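Local coordinates for hypothetical protein PurS (Thermus thermophilus, PDB 2DGB) that is a small PurS-family protein of unassigned function, folding as two helices and a three-stranded antiparallel sheet that runs on into a second copy of the chain, at residues 7-12 against 41-46; 23-28 against 35-40; 55-60 against 75-80. All coordinates share one frame; numbering follows the deposited sequence.

Interaction 1. Residues 7-12 against 41-46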
ATOM      1  N   THR A   7       7.216   4.443  -3.417  1.00 14.71           N
ATOM      2  CA  THR A   7       6.168   3.573  -2.901  1.00 16.07           C
ATOM      3  C   THR A   7       5.171   4.503  -2.214  1.00 16.97           C
ATOM      4  O   THR A   7       5.410   4.980  -1.099  1.00 17.96           O
ATOM      5  CB  THR A   7       6.708   2.564  -1.875  1.00 13.10           C
ATOM      6  OG1 THR A   7       7.697   1.734  -2.495  1.00 15.63           O
ATOM      7  CG2 THR A   7       5.573   1.672  -1.364  1.00 14.20           C
ATOM      8  N   LEU A   8       4.064   4.771  -2.898  1.00 16.45           N
ATOM      9  CA  LEU A   8       3.029   5.658  -2.384  1.00 16.06           C
ATOM     10  C   LEU A   8       1.799   4.924  -1.888  1.00 16.30           C
ATOM     11  O   LEU A   8       1.202   4.124  -2.610  1.00 16.65           O
ATOM     12  CB  LEU A   8       2.591   6.648  -3.465  1.00 17.27           C
ATOM     13  CG  LEU A   8       3.418   7.907  -3.721  1.00 19.33           C
ATOM     14  CD1 LEU A   8       3.142   8.415  -5.126  1.00 19.69           C
ATOM     15  CD2 LEU A   8       3.078   8.972  -2.687  1.00 18.38           C
ATOM     16  N   LEU A   9       1.415   5.211  -0.652  1.00 15.72           N
ATOM     17  CA  LEU A   9       0.226   4.605  -0.079  1.00 16.37           C
ATOM     18  C   LEU A   9      -0.882   5.654  -0.160  1.00 17.51           C
ATOM     19  O   LEU A   9      -0.663   6.818   0.170  1.00 16.87           O
ATOM     20  CB  LEU A   9       0.467   4.230   1.383  1.00 16.23           C
ATOM     21  CG  LEU A   9       1.615   3.264   1.676  1.00 17.36           C
ATOM     22  CD1 LEU A   9       1.650   2.980   3.169  1.00 15.92           C
ATOM     23  CD2 LEU A   9       1.426   1.969   0.889  1.00 15.65           C
ATOM     24  N   ILE A  10      -2.059   5.248  -0.627  1.00 15.02           N
ATOM     25  CA  ILE A  10      -3.194   6.159  -0.712  1.00 14.93           C
ATOM     26  C   ILE A  10      -4.311   5.481   0.063  1.00 15.04           C
ATOM     27  O   ILE A  10      -4.864   4.463  -0.361  1.00 12.26           O
ATOM     28  CB  ILE A  10      -3.601   6.421  -2.185  1.00 15.76           C
ATOM     29  CG1 ILE A  10      -2.447   7.134  -2.914  1.00 15.76           C
ATOM     30  CG2 ILE A  10      -4.851   7.276  -2.235  1.00 15.11           C
ATOM     31  CD1 ILE A  10      -2.699   7.404  -4.395  1.00 16.66           C
ATOM     32  N   GLU A  11      -4.625   6.037   1.224  1.00 14.49           N
ATOM     33  CA  GLU A  11      -5.638   5.441   2.070  1.00 15.11           C
ATOM     34  C   GLU A  11      -6.739   6.434   2.413  1.00 15.50           C
ATOM     35  O   GLU A  11      -6.581   7.644   2.248  1.00 14.33           O
ATOM     36  CB  GLU A  11      -4.975   4.914   3.348  1.00 15.82           C
ATOM     37  CG  GLU A  11      -3.624   4.233   3.091  1.00 17.26           C
ATOM     38  CD  GLU A  11      -2.999   3.629   4.341  1.00 18.55           C
ATOM     39  OE1 GLU A  11      -3.146   4.211   5.434  1.00 15.26           O
ATOM     40  OE2 GLU A  11      -2.345   2.572   4.226  1.00 19.78           O
ATOM     41  N   LEU A  12      -7.853   5.896   2.888  1.00 15.41           N
ATOM     42  CA  LEU A  12      -9.010   6.691   3.274  1.00 17.24           C
ATOM     43  C   LEU A  12      -8.736   7.406   4.589  1.00 17.19           C
ATOM     44  O   LEU A  12      -8.090   6.848   5.469  1.00 16.25           O
ATOM     45  CB  LEU A  12     -10.216   5.774   3.460  1.00 18.47           C
ATOM     46  CG  LEU A  12     -10.574   4.904   2.256  1.00 20.02           C
ATOM     47  CD1 LEU A  12     -11.629   3.892   2.649  1.00 19.36           C
ATOM     48  CD2 LEU A  12     -11.056   5.791   1.128  1.00 18.65           C
ATOM     49  N   GLY A  41      -6.426   0.054   1.473  1.00 13.95           N
ATOM     50  CA  GLY A  41      -6.034   1.148   0.617  1.00 15.82           C
ATOM     51  C   GLY A  41      -5.331   0.611  -0.610  1.00 16.44           C
ATOM     52  O   GLY A  41      -5.366  -0.589  -0.895  1.00 15.88           O
ATOM     53  N   LYS A  42      -4.688   1.503  -1.346  1.00 15.64           N
ATOM     54  CA  LYS A  42      -3.973   1.096  -2.538  1.00 17.46           C
ATOM     55  C   LYS A  42      -2.511   1.504  -2.412  1.00 14.98           C
ATOM     56  O   LYS A  42      -2.188   2.511  -1.781  1.00 13.37           O
ATOM     57  CB  LYS A  42      -4.595   1.762  -3.772  1.00 20.53           C
ATOM     58  CG  LYS A  42      -4.263   3.234  -3.902  1.00 26.48           C
ATOM     59  CD  LYS A  42      -5.125   3.933  -4.957  1.00 33.06           C
ATOM     60  CE  LYS A  42      -6.548   4.179  -4.458  1.00 35.06           C
ATOM     61  NZ  LYS A  42      -7.297   5.133  -5.331  1.00 38.14           N
ATOM     62  N   VAL A  43      -1.628   0.696  -2.978  1.00 14.02           N
ATOM     63  CA  VAL A  43      -0.210   1.024  -2.972  1.00 13.30           C
ATOM     64  C   VAL A  43       0.194   1.175  -4.433  1.00 13.55           C
ATOM     65  O   VAL A  43      -0.191   0.360  -5.284  1.00 14.07           O
ATOM     66  CB  VAL A  43       0.667  -0.076  -2.290  1.00 13.55           C
ATOM     67  CG1 VAL A  43       0.489  -1.424  -2.982  1.00 10.21           C
ATOM     68  CG2 VAL A  43       2.147   0.344  -2.330  1.00 14.53           C
ATOM     69  N   LEU A  44       0.938   2.238  -4.718  1.00 12.07           N
ATOM     70  CA  LEU A  44       1.420   2.527  -6.064  1.00 14.11           C
ATOM     71  C   LEU A  44       2.945   2.568  -6.087  1.00 14.10           C
ATOM     72  O   LEU A  44       3.560   3.391  -5.398  1.00 14.05           O
ATOM     73  CB  LEU A  44       0.885   3.883  -6.552  1.00 15.16           C
ATOM     74  CG  LEU A  44      -0.564   3.998  -7.044  1.00 17.50           C
ATOM     75  CD1 LEU A  44      -1.515   3.441  -6.013  1.00 20.47           C
ATOM     76  CD2 LEU A  44      -0.886   5.458  -7.333  1.00 17.56           C
ATOM     77  N   GLU A  45       3.544   1.664  -6.855  1.00 13.38           N
ATOM     78  CA  GLU A  45       4.996   1.617  -7.015  1.00 14.28           C
ATOM     79  C   GLU A  45       5.215   2.379  -8.313  1.00 13.75           C
ATOM     80  O   GLU A  45       4.879   1.889  -9.393  1.00 12.41           O
ATOM     81  CB  GLU A  45       5.496   0.180  -7.180  1.00 12.46           C
ATOM     82  CG  GLU A  45       5.206  -0.752  -6.005  1.00 15.60           C
ATOM     83  CD  GLU A  45       5.914  -0.344  -4.716  1.00 17.28           C
ATOM     84  OE1 GLU A  45       6.768   0.567  -4.761  1.00 16.84           O
ATOM     85  OE2 GLU A  45       5.619  -0.945  -3.657  1.00 16.04           O
ATOM     86  N   ILE A  46       5.770   3.578  -8.203  1.00 12.36           N
ATOM     87  CA  ILE A  46       5.980   4.419  -9.366  1.00 12.72           C
ATOM     88  C   ILE A  46       7.447   4.622  -9.735  1.00 14.14           C
ATOM     89  O   ILE A  46       8.237   5.137  -8.937  1.00 14.70           O
ATOM     90  CB  ILE A  46       5.338   5.807  -9.145  1.00 12.52           C
ATOM     91  CG1 ILE A  46       3.894   5.643  -8.659  1.00 10.70           C
ATOM     92  CG2 ILE A  46       5.398   6.621 -10.432  1.00 11.51           C
ATOM     93  CD1 ILE A  46       3.156   6.955  -8.471  1.00 15.24           C
TER

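Interaction 2. Residues 23-28 against 35-40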
ATOM      1  N   ALA A  23     -15.564  -5.867   5.561  1.00 16.07           N
ATOM      2  CA  ALA A  23     -15.813  -7.219   5.065  1.00 15.76           C
ATOM      3  C   ALA A  23     -14.633  -8.132   5.419  1.00 16.60           C
ATOM      4  O   ALA A  23     -14.827  -9.293   5.788  1.00 13.61           O
ATOM      5  CB  ALA A  23     -16.026  -7.199   3.547  1.00 14.49           C
ATOM      6  N   VAL A  24     -13.413  -7.604   5.316  1.00 14.81           N
ATOM      7  CA  VAL A  24     -12.220  -8.392   5.628  1.00 16.45           C
ATOM      8  C   VAL A  24     -12.153  -8.748   7.119  1.00 17.90           C
ATOM      9  O   VAL A  24     -11.797  -9.871   7.482  1.00 16.79           O
ATOM     10  CB  VAL A  24     -10.922  -7.640   5.223  1.00 16.99           C
ATOM     11  CG1 VAL A  24      -9.700  -8.421   5.676  1.00 15.79           C
ATOM     12  CG2 VAL A  24     -10.875  -7.451   3.700  1.00 15.00           C
ATOM     13  N   GLU A  25     -12.486  -7.791   7.983  1.00 17.98           N
ATOM     14  CA  GLU A  25     -12.457  -8.047   9.420  1.00 19.66           C
ATOM     15  C   GLU A  25     -13.355  -9.242   9.693  1.00 21.25           C
ATOM     16  O   GLU A  25     -12.983 -10.168  10.416  1.00 21.91           O
ATOM     17  CB  GLU A  25     -12.986  -6.837  10.200  1.00 20.98           C
ATOM     18  CG  GLU A  25     -12.301  -5.526   9.863  1.00 21.70           C
ATOM     19  CD  GLU A  25     -13.000  -4.327  10.481  1.00 23.95           C
ATOM     20  OE1 GLU A  25     -14.210  -4.424  10.773  1.00 22.40           O
ATOM     21  OE2 GLU A  25     -12.345  -3.281  10.655  1.00 25.05           O
ATOM     22  N   GLY A  26     -14.545  -9.208   9.101  1.00 20.66           N
ATOM     23  CA  GLY A  26     -15.500 -10.279   9.290  1.00 20.35           C
ATOM     24  C   GLY A  26     -14.962 -11.627   8.865  1.00 21.80           C
ATOM     25  O   GLY A  26     -15.063 -12.597   9.614  1.00 24.47           O
ATOM     26  N   VAL A  27     -14.389 -11.697   7.668  1.00 17.86           N
ATOM     27  CA  VAL A  27     -13.853 -12.956   7.172  1.00 18.57           C
ATOM     28  C   VAL A  27     -12.657 -13.440   7.987  1.00 18.76           C
ATOM     29  O   VAL A  27     -12.516 -14.639   8.232  1.00 17.01           O
ATOM     30  CB  VAL A  27     -13.462 -12.844   5.686  1.00 20.17           C
ATOM     31  CG1 VAL A  27     -12.656 -14.057   5.264  1.00 20.73           C
ATOM     32  CG2 VAL A  27     -14.724 -12.730   4.842  1.00 21.16           C
ATOM     33  N   LEU A  28     -11.790 -12.520   8.400  1.00 16.59           N
ATOM     34  CA  LEU A  28     -10.646 -12.917   9.213  1.00 18.48           C
ATOM     35  C   LEU A  28     -11.206 -13.547  10.487  1.00 18.31           C
ATOM     36  O   LEU A  28     -10.703 -14.559  10.965  1.00 17.88           O
ATOM     37  CB  LEU A  28      -9.779 -11.702   9.559  1.00 17.42           C
ATOM     38  CG  LEU A  28      -8.902 -11.167   8.424  1.00 19.53           C
ATOM     39  CD1 LEU A  28      -8.281  -9.836   8.820  1.00 17.77           C
ATOM     40  CD2 LEU A  28      -7.821 -12.189   8.103  1.00 19.63           C
ATOM     41  N   VAL A  35      -9.381  -9.701  14.415  1.00 23.46           N
ATOM     42  CA  VAL A  35      -8.569  -8.493  14.441  1.00 21.99           C
ATOM     43  C   VAL A  35      -9.405  -7.323  14.940  1.00 20.81           C
ATOM     44  O   VAL A  35     -10.630  -7.404  15.008  1.00 19.82           O
ATOM     45  CB  VAL A  35      -8.007  -8.149  13.045  1.00 21.11           C
ATOM     46  CG1 VAL A  35      -7.064  -9.246  12.583  1.00 21.08           C
ATOM     47  CG2 VAL A  35      -9.142  -7.957  12.054  1.00 21.82           C
ATOM     48  N   GLU A  36      -8.738  -6.229  15.276  1.00 21.00           N
ATOM     49  CA  GLU A  36      -9.423  -5.052  15.791  1.00 21.63           C
ATOM     50  C   GLU A  36      -9.990  -4.147  14.705  1.00 20.68           C
ATOM     51  O   GLU A  36     -11.061  -3.557  14.871  1.00 19.21           O
ATOM     52  CB  GLU A  36      -8.468  -4.244  16.664  1.00 21.19           C
ATOM     53  CG  GLU A  36      -9.120  -3.050  17.343  1.00 24.51           C
ATOM     54  CD  GLU A  36      -8.145  -2.292  18.221  1.00 24.12           C
ATOM     55  OE1 GLU A  36      -7.477  -2.937  19.054  1.00 22.53           O
ATOM     56  OE2 GLU A  36      -8.050  -1.057  18.076  1.00 25.78           O
ATOM     57  N   GLU A  37      -9.263  -4.034  13.599  1.00 20.61           N
ATOM     58  CA  GLU A  37      -9.679  -3.184  12.494  1.00 18.82           C
ATOM     59  C   GLU A  37      -8.827  -3.421  11.256  1.00 18.95           C
ATOM     60  O   GLU A  37      -7.628  -3.701  11.359  1.00 18.00           O
ATOM     61  CB  GLU A  37      -9.551  -1.716  12.899  1.00 20.85           C
ATOM     62  CG  GLU A  37      -9.840  -0.733  11.781  1.00 23.33           C
ATOM     63  CD  GLU A  37      -9.451   0.688  12.144  1.00 25.11           C
ATOM     64  OE1 GLU A  37      -8.244   1.007  12.124  1.00 27.42           O
ATOM     65  OE2 GLU A  37     -10.353   1.485  12.458  1.00 27.85           O
ATOM     66  N   VAL A  38      -9.458  -3.294  10.091  1.00 17.17           N
ATOM     67  CA  VAL A  38      -8.790  -3.453   8.807  1.00 16.73           C
ATOM     68  C   VAL A  38      -9.146  -2.249   7.929  1.00 16.39           C
ATOM     69  O   VAL A  38     -10.319  -1.934   7.759  1.00 14.51           O
ATOM     70  CB  VAL A  38      -9.261  -4.734   8.080  1.00 16.54           C
ATOM     71  CG1 VAL A  38      -8.545  -4.866   6.741  1.00 15.86           C
ATOM     72  CG2 VAL A  38      -9.000  -5.959   8.951  1.00 18.09           C
ATOM     73  N   ARG A  39      -8.141  -1.557   7.401  1.00 16.81           N
ATOM     74  CA  ARG A  39      -8.385  -0.422   6.510  1.00 17.21           C
ATOM     75  C   ARG A  39      -7.709  -0.819   5.209  1.00 17.35           C
ATOM     76  O   ARG A  39      -6.517  -1.136   5.200  1.00 16.97           O
ATOM     77  CB  ARG A  39      -7.764   0.869   7.053  1.00 17.97           C
ATOM     78  CG  ARG A  39      -8.386   1.376   8.340  1.00 25.38           C
ATOM     79  CD  ARG A  39      -9.844   1.787   8.145  1.00 29.44           C
ATOM     80  NE  ARG A  39      -9.983   3.073   7.457  1.00 30.34           N
ATOM     81  CZ  ARG A  39     -11.136   3.726   7.324  1.00 33.01           C
ATOM     82  NH1 ARG A  39     -12.252   3.210   7.828  1.00 32.39           N
ATOM     83  NH2 ARG A  39     -11.177   4.905   6.710  1.00 29.54           N
ATOM     84  N   VAL A  40      -8.471  -0.828   4.122  1.00 16.25           N
ATOM     85  CA  VAL A  40      -7.942  -1.228   2.825  1.00 16.26           C
ATOM     86  C   VAL A  40      -7.665  -0.028   1.943  1.00 16.27           C
ATOM     87  O   VAL A  40      -8.543   0.808   1.707  1.00 15.72           O
ATOM     88  CB  VAL A  40      -8.921  -2.181   2.090  1.00 17.58           C
ATOM     89  CG1 VAL A  40      -8.369  -2.547   0.720  1.00 17.59           C
ATOM     90  CG2 VAL A  40      -9.133  -3.441   2.917  1.00 14.73           C
TER
HETATM   91  O   HOH W   1     -11.952  -9.792  12.888  1.00 15.59           O

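Interaction 3. Residues 55-60 against 75-80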
ATOM      1  N   GLU A  55      14.542  16.423  -5.760  1.00 18.29           N
ATOM      2  CA  GLU A  55      13.490  16.670  -6.729  1.00 19.54           C
ATOM      3  C   GLU A  55      12.620  15.431  -6.896  1.00 18.19           C
ATOM      4  O   GLU A  55      11.433  15.539  -7.204  1.00 18.53           O
ATOM      5  CB  GLU A  55      14.084  17.068  -8.080  1.00 21.38           C
ATOM      6  CG  GLU A  55      13.026  17.264  -9.154  1.00 27.34           C
ATOM      7  CD  GLU A  55      13.618  17.609 -10.503  1.00 29.17           C
ATOM      8  OE1 GLU A  55      14.111  18.747 -10.664  1.00 32.97           O
ATOM      9  OE2 GLU A  55      13.597  16.739 -11.394  1.00 29.49           O
ATOM     10  N   ALA A  56      13.207  14.253  -6.700  1.00 15.31           N
ATOM     11  CA  ALA A  56      12.443  13.015  -6.828  1.00 16.69           C
ATOM     12  C   ALA A  56      11.453  12.904  -5.665  1.00 16.34           C
ATOM     13  O   ALA A  56      10.313  12.467  -5.839  1.00 17.20           O
ATOM     14  CB  ALA A  56      13.385  11.812  -6.837  1.00 14.85           C
ATOM     15  N   GLU A  57      11.901  13.295  -4.476  1.00 17.40           N
ATOM     16  CA  GLU A  57      11.057  13.255  -3.290  1.00 17.48           C
ATOM     17  C   GLU A  57       9.897  14.213  -3.521  1.00 17.33           C
ATOM     18  O   GLU A  57       8.740  13.898  -3.225  1.00 16.69           O
ATOM     19  CB  GLU A  57      11.855  13.687  -2.055  1.00 18.60           C
ATOM     20  CG  GLU A  57      11.007  13.951  -0.809  1.00 22.55           C
ATOM     21  CD  GLU A  57      10.668  12.696  -0.022  1.00 26.54           C
ATOM     22  OE1 GLU A  57       9.806  12.782   0.878  1.00 30.43           O
ATOM     23  OE2 GLU A  57      11.264  11.631  -0.289  1.00 27.92           O
ATOM     24  N   GLU A  58      10.217  15.380  -4.074  1.00 17.47           N
ATOM     25  CA  GLU A  58       9.218  16.399  -4.353  1.00 18.79           C
ATOM     26  C   GLU A  58       8.209  15.910  -5.375  1.00 19.78           C
ATOM     27  O   GLU A  58       7.005  16.135  -5.221  1.00 17.48           O
ATOM     28  CB  GLU A  58       9.886  17.675  -4.873  1.00 19.15           C
ATOM     29  CG  GLU A  58       8.922  18.827  -5.070  1.00 22.22           C
ATOM     30  CD  GLU A  58       9.621  20.091  -5.528  1.00 25.81           C
ATOM     31  OE1 GLU A  58       8.983  21.165  -5.520  1.00 26.74           O
ATOM     32  OE2 GLU A  58      10.807  20.004  -5.899  1.00 26.27           O
ATOM     33  N   LYS A  59       8.700  15.257  -6.428  1.00 18.74           N
ATOM     34  CA  LYS A  59       7.817  14.732  -7.464  1.00 19.77           C
ATOM     35  C   LYS A  59       6.942  13.621  -6.900  1.00 19.57           C
ATOM     36  O   LYS A  59       5.761  13.520  -7.234  1.00 20.61           O
ATOM     37  CB  LYS A  59       8.622  14.179  -8.640  1.00 20.37           C
ATOM     38  CG  LYS A  59       9.307  15.234  -9.488  1.00 24.28           C
ATOM     39  CD  LYS A  59       9.993  14.594 -10.685  1.00 26.36           C
ATOM     40  CE  LYS A  59      10.467  15.637 -11.681  1.00 30.60           C
ATOM     41  NZ  LYS A  59      10.939  14.988 -12.936  1.00 34.45           N
ATOM     42  N   ALA A  60       7.524  12.778  -6.052  1.00 17.07           N
ATOM     43  CA  ALA A  60       6.766  11.681  -5.457  1.00 17.82           C
ATOM     44  C   ALA A  60       5.572  12.215  -4.661  1.00 18.32           C
ATOM     45  O   ALA A  60       4.449  11.736  -4.814  1.00 18.56           O
ATOM     46  CB  ALA A  60       7.659  10.857  -4.556  1.00 13.45           C
ATOM     47  N   TYR A  75      -2.267  10.635   1.396  1.00 19.76           N
ATOM     48  CA  TYR A  75      -1.215   9.842   0.778  1.00 21.70           C
ATOM     49  C   TYR A  75      -0.008   9.871   1.686  1.00 20.85           C
ATOM     50  O   TYR A  75       0.127  10.758   2.530  1.00 18.14           O
ATOM     51  CB  TYR A  75      -0.845  10.397  -0.606  1.00 22.40           C
ATOM     52  CG  TYR A  75      -0.234  11.785  -0.590  1.00 24.30           C
ATOM     53  CD1 TYR A  75       1.143  11.972  -0.436  1.00 26.51           C
ATOM     54  CD2 TYR A  75      -1.036  12.914  -0.729  1.00 26.27           C
ATOM     55  CE1 TYR A  75       1.702  13.257  -0.427  1.00 26.97           C
ATOM     56  CE2 TYR A  75      -0.491  14.197  -0.719  1.00 28.73           C
ATOM     57  CZ  TYR A  75       0.872  14.365  -0.571  1.00 28.94           C
ATOM     58  OH  TYR A  75       1.390  15.646  -0.591  1.00 29.95           O
ATOM     59  N   ALA A  76       0.867   8.891   1.516  1.00 20.59           N
ATOM     60  CA  ALA A  76       2.076   8.818   2.314  1.00 20.02           C
ATOM     61  C   ALA A  76       3.183   8.205   1.469  1.00 20.00           C
ATOM     62  O   ALA A  76       2.991   7.146   0.864  1.00 17.87           O
ATOM     63  CB  ALA A  76       1.832   7.967   3.554  1.00 20.77           C
ATOM     64  N   LEU A  77       4.327   8.880   1.405  1.00 18.38           N
ATOM     65  CA  LEU A  77       5.457   8.358   0.649  1.00 19.73           C
ATOM     66  C   LEU A  77       6.141   7.366   1.582  1.00 19.92           C
ATOM     67  O   LEU A  77       6.929   7.754   2.446  1.00 19.57           O
ATOM     68  CB  LEU A  77       6.419   9.490   0.266  1.00 21.16           C
ATOM     69  CG  LEU A  77       7.628   9.105  -0.597  1.00 22.23           C
ATOM     70  CD1 LEU A  77       7.177   8.294  -1.814  1.00 17.96           C
ATOM     71  CD2 LEU A  77       8.361  10.368  -1.027  1.00 20.87           C
ATOM     72  N   GLU A  78       5.812   6.089   1.414  1.00 17.89           N
ATOM     73  CA  GLU A  78       6.351   5.028   2.253  1.00 19.67           C
ATOM     74  C   GLU A  78       7.840   4.754   2.035  1.00 20.43           C
ATOM     75  O   GLU A  78       8.554   4.403   2.975  1.00 17.43           O
ATOM     76  CB  GLU A  78       5.546   3.750   2.025  1.00 21.07           C
ATOM     77  CG  GLU A  78       5.928   2.582   2.913  1.00 28.14           C
ATOM     78  CD  GLU A  78       5.691   2.860   4.386  1.00 33.66           C
ATOM     79  OE1 GLU A  78       4.795   3.676   4.702  1.00 37.03           O
ATOM     80  OE2 GLU A  78       6.389   2.251   5.227  1.00 35.63           O
ATOM     81  N   ALA A  79       8.301   4.903   0.795  1.00 19.04           N
ATOM     82  CA  ALA A  79       9.706   4.676   0.470  1.00 17.41           C
ATOM     83  C   ALA A  79      10.062   5.350  -0.851  1.00 18.99           C
ATOM     84  O   ALA A  79       9.181   5.689  -1.640  1.00 16.59           O
ATOM     85  CB  ALA A  79       9.994   3.181   0.384  1.00 18.25           C
ATOM     86  N   LEU A  80      11.358   5.540  -1.079  1.00 17.48           N
ATOM     87  CA  LEU A  80      11.849   6.163  -2.301  1.00 19.86           C
ATOM     88  C   LEU A  80      13.300   5.734  -2.509  1.00 21.26           C
ATOM     89  O   LEU A  80      14.148   5.919  -1.633  1.00 19.33           O
ATOM     90  CB  LEU A  80      11.776   7.688  -2.195  1.00 19.01           C
ATOM     91  CG  LEU A  80      12.283   8.478  -3.406  1.00 21.38           C
ATOM     92  CD1 LEU A  80      11.325   8.300  -4.572  1.00 20.38           C
ATOM     93  CD2 LEU A  80      12.412   9.946  -3.048  1.00 20.54           C
TER

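Interaction 1. Residues 7-12 against 41-46
Leu8 with Leu44 and Ile10 with Lys42 are the hydrogen-bonded pairs that tie the two strands together. Leu8 N gives to Leu44 O at 2.9 Å and Leu44 N returns a bond to Leu8 O at 2.8 Å; Ile10 and Lys42 exchange a like pair. Val43 adds a CA-H...O contact to Leu8 O. This ladder makes Thr7–Glu45 and Leu9–Val43 the non-hydrogen-bonded pairs of an antiparallel sheet in which strand 3-12 is central, flanked by 37-49 and 73-83; strand 41-46 also pairs antiparallel with a strand of the second subunit. Of the polar side chains, Thr7 OG1 donates to the syn lone pair of Glu45 OE1, 2.7 Å away. A bend at chi2 (-64°) brings Glu45 CD back beside Thr7, and Gln5 NE2 holds the same OE1. Apolar contacts line both faces. Under helix 53-67, Ile10 CB lies against Lys42 CG at 3.7 Å, Ile10 CD1 reaches Leu44 CD2 at 4.0 Å, and Leu8 CD1 touches Ile46 CD1 at 3.6 Å, the two side chains crossing at a slant. On the Thr7 face Val43 CG2 touches Leu9 CD2 at 3.7 Å, and Leu9 packs on Leu9 of the second subunit.

Interaction 2. Residues 23-28 against 35-40
Glu25 CG stands anti to its own carbonyl carbon (chi1 -53°), and the chain runs on extended (chi2 171°), so that Glu25 slides past Val38 in the opposite direction and brings its carboxylate to the strand backbone. Val38 has CG1 anti to its N (chi1 180°), which splits its two methyls between helix partners: CG1 meets Val24 CG1 at 3.9 Å, the two valines crossing at about a right angle, while CG2 presses on Glu25 CG at 3.5 Å and on Leu28 CD1 at 3.9 Å. The same Leu28 CD1 also touches Val35 CG2, 3.8 Å away, closing the apolar row at the loop end. In the fold this is the join between helix 19-30 and the start of strand 37-49, an alpha-beta unit with a short connecting loop. The strand pairs here with the second subunit, whose Leu44 packs on Val38 and Val40.

Two polar links add to the apolar contacts. Val38 N donates to the anti lone pair of Glu25 OE2 at 2.9 Å, and a water gives to Glu25 O at 2.7 Å while accepting from Val35 N at 3.0 Å. The backbone N-H would favour a charged Glu25 carboxylate, whereas Glu37 OE2, 5.5 Å from Glu25 OE2 and of like charge, would tend to oppose it.

Interaction 3. Residues 55-60 against 75-80
The carboxylate of Glu57 has one face covered by a methyl of Leu77: CD2 sits over the group, 3.3 Å from Glu57 OE2 and almost as close to OE1 and CD. Leu80 CD2 comes to the OE2 end, nearer the plane of the group, 3.4 Å from Glu57 OE2. The strand that supplies both leucines is interrupted by a classic beta bulge, in which Glu78 and Ala79 together face Thr7 of the central strand. Because the bulge inserts one extra residue, Leu77 and Leu80, three positions apart, both point toward helix 53-67, which packs on one face of the sheet, whereas Ala79 between them points away. The bulge is marked by the backbone torsions of Glu78 (phi -70°, psi -34°), helical rather than extended.

No hydrogen bond joins the two segments; the contact is one of methyls and a bent glutamate. Glu57 CG is anti to its backbone N (chi1 168°), and a bend at chi2 swings CD toward Leu77 CD2. Besides meeting OE2, Leu80 CD2 approaches the helix backbone, lying 3.6 Å from Glu57 CA. The segment axes pass 10.0 Å apart, a spacing filled by long leucines from the strand and small alanines from the helix. Leu77 and Leu80 also rest on Ala6 of the central strand, and Leu80 on Leu53 near the start of the helix, so each leucine spans from sheet to helix. Farther along, Tyr75 touches Ala65 of the same helix. Away from the strand, Lys59 NZ pairs with Glu55 OE2 within the helix and is also bound by Pro49 O. Ala60 CB meets both ends of the Leu77 fork, at 3.6 Å from CD2 and 3.8 Å from CD1.

Interaction 1 is central, with its centre about 19 Å from that of interaction 2 and 11 Å from that of interaction 3. Interaction 2 is nested in the loop that interaction 1 closes and shares strand 37-49 with it; Leu12 CB touches Arg39 NH2 at 3.5 Å. Interaction 3 follows in the chain and joins interaction 1 through the sheet: Thr7 O to Glu78 N, 2.8 Å, is a probable hydrogen bond, and Leu8 CD1 packs against Ala60 O. Interactions 2 and 3 lie on opposite sides of the chain's centre, about 12 Å apart at their nearest atoms. All three reach one sheet, and strand 37-49 pairs antiparallel with a strand of the second subunit.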